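Local coordinates for McyG protein (PDB 4R0M), which probably activates phenylalanine or a related phenylpropanoid starter as its adenylate and loads it on a carrier domain during microcystin synthesis, at residues 14-22 / 170-178. Residues are numbered along the deposited sequence; the frame is centred on the assembly and turned at random.
Sequences DNWRTLSEV and ILDPQDAAL
Trp16, Thr18 and Leu19 pack on Leu171, Pro173, Gln174 and Ala177, joining the start of helix 19-27, with Thr18 as its N-cap, to the type I turn Asp172-Asp175 that leads into strand 176-182 of the adenylation domain. No hydrogen bond links the two segments; the contact is van der Waals packing, largely between apolar groups. Pro173 sits at the centre. Its CG meets Trp16 CE3 at 3.7 Å, the two side chains crossing at about a right angle. Its CB rests on the backbone oxygen Arg17 O, and its CD on Thr18 CG2. Gln174 CG lies 3.9 Å from Trp16 CZ3, and the bend at chi2 (-77°) brings the amide back, with NE2 4.1 Å from Trp16 CH2 and the amide plane 65° from the indole. The indole also stacks with His197 in the first turn of helix 196-210. Deeper in, Leu19 CD1 touches Ala177 CB at 3.8 Å. Trp88 and Phe91 of helix 80-93 and Ile235 of helix 227-240 pack on the same leucine. Ala177 and Leu178 pair with the single residue Leu194 of strand 190-195, forming a classic beta bulge. Each segment is braced from within. Asp172 OD1 accepts from Gln174 N at 2.9 Å in an Asx turn. At the helix start, Glu21 OE1 takes a weak bond from Thr18 N. With chi1 at 61°, Thr18 turns OG1 to Ser20 OG, 2.9 Å away, while its methyl CG2 lies 3.3 Å from Leu171 O.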
ATOM      1  N   ASP A  14      -8.145   1.373 -26.773  1.00 64.98           N
ATOM      2  CA  ASP A  14      -8.382   2.621 -26.046  1.00 63.30           C
ATOM      3  C   ASP A  14      -9.814   2.762 -25.536  1.00 62.26           C
ATOM      4  O   ASP A  14     -10.780   2.596 -26.287  1.00 61.90           O
ATOM      5  CB  ASP A  14      -8.018   3.834 -26.912  1.00 64.81           C
ATOM      6  CG  ASP A  14      -6.553   4.226 -26.796  1.00 65.65           C
ATOM      7  OD1 ASP A  14      -5.911   3.896 -25.774  1.00 65.65           O
ATOM      8  OD2 ASP A  14      -6.046   4.881 -27.731  1.00 65.45           O
ATOM      9  N   ASN A  15      -9.929   3.065 -24.248  1.00 59.84           N
ATOM     10  CA  ASN A  15     -11.204   3.358 -23.614  1.00 57.22           C
ATOM     11  C   ASN A  15     -11.203   4.806 -23.145  1.00 54.41           C
ATOM     12  O   ASN A  15     -10.229   5.264 -22.542  1.00 54.53           O
ATOM     13  CB  ASN A  15     -11.434   2.415 -22.431  1.00 59.55           C
ATOM     14  CG  ASN A  15     -12.715   2.720 -21.679  1.00 61.20           C
ATOM     15  OD1 ASN A  15     -13.805   2.711 -22.252  1.00 62.67           O
ATOM     16  ND2 ASN A  15     -12.588   2.989 -20.383  1.00 60.93           N
ATOM     17  N   TRP A  16     -12.285   5.526 -23.427  1.00 49.96           N
ATOM     18  CA  TRP A  16     -12.365   6.945 -23.082  1.00 46.66           C
ATOM     19  C   TRP A  16     -13.464   7.272 -22.109  1.00 44.57           C
ATOM     20  O   TRP A  16     -14.078   8.337 -22.178  1.00 44.93           O
ATOM     21  CB  TRP A  16     -12.463   7.798 -24.343  1.00 46.08           C
ATOM     22  CG  TRP A  16     -11.198   7.773 -25.163  1.00 45.62           C
ATOM     23  CD1 TRP A  16     -11.026   7.257 -26.444  1.00 44.91           C
ATOM     24  CD2 TRP A  16      -9.869   8.273 -24.772  1.00 45.00           C
ATOM     25  NE1 TRP A  16      -9.728   7.406 -26.860  1.00 44.98           N
ATOM     26  CE2 TRP A  16      -8.981   8.006 -25.908  1.00 45.05           C
ATOM     27  CE3 TRP A  16      -9.348   8.891 -23.639  1.00 44.66           C
ATOM     28  CZ2 TRP A  16      -7.638   8.354 -25.889  1.00 44.87           C
ATOM     29  CZ3 TRP A  16      -7.992   9.235 -23.632  1.00 44.93           C
ATOM     30  CH2 TRP A  16      -7.159   8.972 -24.731  1.00 45.06           C
ATOM     31  N   ARG A  17     -13.707   6.353 -21.181  1.00 43.38           N
ATOM     32  CA  ARG A  17     -14.674   6.561 -20.111  1.00 41.99           C
ATOM     33  C   ARG A  17     -14.112   7.483 -19.030  1.00 38.93           C
ATOM     34  O   ARG A  17     -12.897   7.581 -18.856  1.00 37.89           O
ATOM     35  CB  ARG A  17     -15.057   5.221 -19.477  1.00 44.10           C
ATOM     36  CG  ARG A  17     -16.043   4.381 -20.273  1.00 46.29           C
ATOM     37  CD  ARG A  17     -16.223   3.019 -19.616  1.00 47.18           C
ATOM     38  NE  ARG A  17     -17.506   2.407 -19.953  1.00 48.86           N
ATOM     39  CZ  ARG A  17     -18.628   2.568 -19.253  1.00 49.96           C
ATOM     40  NH1 ARG A  17     -18.643   3.325 -18.163  1.00 49.86           N
ATOM     41  NH2 ARG A  17     -19.744   1.966 -19.644  1.00 50.81           N
ATOM     42  N   THR A  18     -15.006   8.166 -18.321  1.00 36.54           N
ATOM     43  CA  THR A  18     -14.650   8.879 -17.097  1.00 34.55           C
ATOM     44  C   THR A  18     -15.138   8.056 -15.911  1.00 33.65           C
ATOM     45  O   THR A  18     -15.869   7.077 -16.089  1.00 33.31           O
ATOM     46  CB  THR A  18     -15.290  10.279 -17.026  1.00 34.01           C
ATOM     47  OG1 THR A  18     -16.717  10.157 -17.046  1.00 33.77           O
ATOM     48  CG2 THR A  18     -14.824  11.152 -18.185  1.00 33.50           C
ATOM     49  N   LEU A  19     -14.744   8.457 -14.706  1.00 32.43           N
ATOM     50  CA  LEU A  19     -15.156   7.750 -13.495  1.00 32.15           C
ATOM     51  C   LEU A  19     -16.667   7.832 -13.250  1.00 31.78           C
ATOM     52  O   LEU A  19     -17.271   6.871 -12.776  1.00 31.93           O
ATOM     53  CB  LEU A  19     -14.371   8.249 -12.275  1.00 31.61           C
ATOM     54  CG  LEU A  19     -12.891   7.849 -12.213  1.00 31.28           C
ATOM     55  CD1 LEU A  19     -12.150   8.674 -11.173  1.00 31.33           C
ATOM     56  CD2 LEU A  19     -12.722   6.363 -11.937  1.00 30.90           C
ATOM     57  N   SER A  20     -17.267   8.971 -13.588  1.00 31.56           N
ATOM     58  CA  SER A  20     -18.712   9.166 -13.439  1.00 32.25           C
ATOM     59  C   SER A  20     -19.531   8.192 -14.294  1.00 32.77           C
ATOM     60  O   SER A  20     -20.519   7.628 -13.820  1.00 32.32           O
ATOM     61  CB  SER A  20     -19.102  10.615 -13.737  1.00 31.36           C
ATOM     62  OG  SER A  20     -18.375  11.120 -14.838  1.00 31.97           O
ATOM     63  N   GLU A  21     -19.102   7.985 -15.537  1.00 33.59           N
ATOM     64  CA  GLU A  21     -19.744   7.028 -16.444  1.00 34.81           C
ATOM     65  C   GLU A  21     -19.634   5.593 -15.934  1.00 34.66           C
ATOM     66  O   GLU A  21     -20.576   4.806 -16.066  1.00 35.05           O
ATOM     67  CB  GLU A  21     -19.151   7.135 -17.854  1.00 36.04           C
ATOM     68  CG  GLU A  21     -19.515   8.426 -18.576  1.00 37.79           C
ATOM     69  CD  GLU A  21     -18.623   8.720 -19.770  1.00 39.40           C
ATOM     70  OE1 GLU A  21     -17.780   7.870 -20.126  1.00 40.12           O
ATOM     71  OE2 GLU A  21     -18.769   9.816 -20.356  1.00 40.79           O
ATOM     72  N   VAL A  22     -18.482   5.266 -15.353  1.00 34.12           N
ATOM     73  CA  VAL A  22     -18.233   3.946 -14.771  1.00 33.28           C
ATOM     74  C   VAL A  22     -19.188   3.655 -13.608  1.00 32.85           C
ATOM     75  O   VAL A  22     -19.753   2.562 -13.522  1.00 33.22           O
ATOM     76  CB  VAL A  22     -16.753   3.794 -14.349  1.00 33.30           C
ATOM     77  CG1 VAL A  22     -16.561   2.639 -13.378  1.00 33.21           C
ATOM     78  CG2 VAL A  22     -15.878   3.601 -15.577  1.00 33.15           C
ATOM     79  N   ILE A 170     -19.636  17.148 -17.677  1.00 36.59           N
ATOM     80  CA  ILE A 170     -18.994  16.222 -18.608  1.00 35.71           C
ATOM     81  C   ILE A 170     -17.496  16.491 -18.558  1.00 35.33           C
ATOM     82  O   ILE A 170     -17.052  17.620 -18.777  1.00 35.13           O
ATOM     83  CB  ILE A 170     -19.533  16.356 -20.052  1.00 35.42           C
ATOM     84  CG1 ILE A 170     -21.069  16.326 -20.061  1.00 35.23           C
ATOM     85  CG2 ILE A 170     -18.967  15.249 -20.936  1.00 34.74           C
ATOM     86  CD1 ILE A 170     -21.701  16.750 -21.371  1.00 35.04           C
ATOM     87  N   LEU A 171     -16.725  15.449 -18.264  1.00 34.88           N
ATOM     88  CA  LEU A 171     -15.302  15.607 -17.981  1.00 34.57           C
ATOM     89  C   LEU A 171     -14.406  15.002 -19.056  1.00 34.95           C
ATOM     90  O   LEU A 171     -14.793  14.059 -19.752  1.00 35.20           O
ATOM     91  CB  LEU A 171     -14.964  14.996 -16.616  1.00 33.93           C
ATOM     92  CG  LEU A 171     -15.782  15.452 -15.403  1.00 33.74           C
ATOM     93  CD1 LEU A 171     -15.696  14.422 -14.286  1.00 33.54           C
ATOM     94  CD2 LEU A 171     -15.345  16.828 -14.918  1.00 33.46           C
ATOM     95  N   ASP A 172     -13.207  15.563 -19.184  1.00 34.81           N
ATOM     96  CA  ASP A 172     -12.166  14.995 -20.026  1.00 35.43           C
ATOM     97  C   ASP A 172     -11.482  13.880 -19.237  1.00 35.30           C
ATOM     98  O   ASP A 172     -10.992  14.118 -18.133  1.00 35.58           O
ATOM     99  CB  ASP A 172     -11.148  16.077 -20.399  1.00 35.78           C
ATOM    100  CG  ASP A 172     -10.252  15.679 -21.560  1.00 36.14           C
ATOM    101  OD1 ASP A 172      -9.863  14.497 -21.665  1.00 35.84           O
ATOM    102  OD2 ASP A 172      -9.922  16.569 -22.371  1.00 37.70           O
ATOM    103  N   PRO A 173     -11.455  12.654 -19.793  1.00 35.31           N
ATOM    104  CA  PRO A 173     -10.755  11.551 -19.124  1.00 35.23           C
ATOM    105  C   PRO A 173      -9.248  11.795 -18.960  1.00 35.52           C
ATOM    106  O   PRO A 173      -8.604  11.123 -18.146  1.00 35.89           O
ATOM    107  CB  PRO A 173     -11.018  10.347 -20.041  1.00 35.21           C
ATOM    108  CG  PRO A 173     -11.444  10.928 -21.347  1.00 35.71           C
ATOM    109  CD  PRO A 173     -12.155  12.202 -21.008  1.00 35.34           C
ATOM    110  N   GLN A 174      -8.706  12.749 -19.717  1.00 35.50           N
ATOM    111  CA  GLN A 174      -7.291  13.132 -19.615  1.00 35.91           C
ATOM    112  C   GLN A 174      -7.031  14.167 -18.512  1.00 35.40           C
ATOM    113  O   GLN A 174      -5.880  14.495 -18.220  1.00 35.31           O
ATOM    114  CB  GLN A 174      -6.759  13.644 -20.962  1.00 36.33           C
ATOM    115  CG  GLN A 174      -6.636  12.587 -22.055  1.00 37.65           C
ATOM    116  CD  GLN A 174      -5.422  11.684 -21.890  1.00 39.08           C
ATOM    117  OE1 GLN A 174      -5.241  11.038 -20.853  1.00 41.06           O
ATOM    118  NE2 GLN A 174      -4.590  11.625 -22.924  1.00 38.73           N
ATOM    119  N   ASP A 175      -8.098  14.687 -17.913  1.00 35.15           N
ATOM    120  CA  ASP A 175      -7.975  15.586 -16.771  1.00 35.16           C
ATOM    121  C   ASP A 175      -7.672  14.794 -15.507  1.00 34.33           C
ATOM    122  O   ASP A 175      -8.037  13.620 -15.399  1.00 34.03           O
ATOM    123  CB  ASP A 175      -9.258  16.398 -16.568  1.00 36.54           C
ATOM    124  CG  ASP A 175      -9.430  17.498 -17.603  1.00 37.91           C
ATOM    125  OD1 ASP A 175      -8.439  17.877 -18.263  1.00 38.74           O
ATOM    126  OD2 ASP A 175     -10.566  17.993 -17.749  1.00 38.86           O
ATOM    127  N   ALA A 176      -7.003  15.446 -14.559  1.00 33.29           N
ATOM    128  CA  ALA A 176      -6.722  14.863 -13.251  1.00 32.10           C
ATOM    129  C   ALA A 176      -8.016  14.489 -12.533  1.00 31.35           C
ATOM    130  O   ALA A 176      -8.968  15.271 -12.503  1.00 31.25           O
ATOM    131  CB  ALA A 176      -5.908  15.829 -12.404  1.00 31.79           C
ATOM    132  N   ALA A 177      -8.038  13.285 -11.970  1.00 30.29           N
ATOM    133  CA  ALA A 177      -9.190  12.796 -11.220  1.00 29.91           C
ATOM    134  C   ALA A 177      -8.824  12.485  -9.770  1.00 29.58           C
ATOM    135  O   ALA A 177      -9.682  12.503  -8.889  1.00 28.88           O
ATOM    136  CB  ALA A 177      -9.772  11.561 -11.892  1.00 29.50           C
ATOM    137  N   LEU A 178      -7.546  12.195  -9.535  1.00 28.75           N
ATOM    138  CA  LEU A 178      -7.080  11.750  -8.229  1.00 28.42           C
ATOM    139  C   LEU A 178      -5.638  12.176  -7.983  1.00 28.51           C
ATOM    140  O   LEU A 178      -4.767  11.981  -8.834  1.00 28.47           O
ATOM    141  CB  LEU A 178      -7.214  10.227  -8.118  1.00 27.96           C
ATOM    142  CG  LEU A 178      -6.835   9.509  -6.817  1.00 27.76           C
ATOM    143  CD1 LEU A 178      -7.698   9.953  -5.641  1.00 27.09           C
ATOM    144  CD2 LEU A 178      -6.937   8.006  -7.024  1.00 27.11           C
TER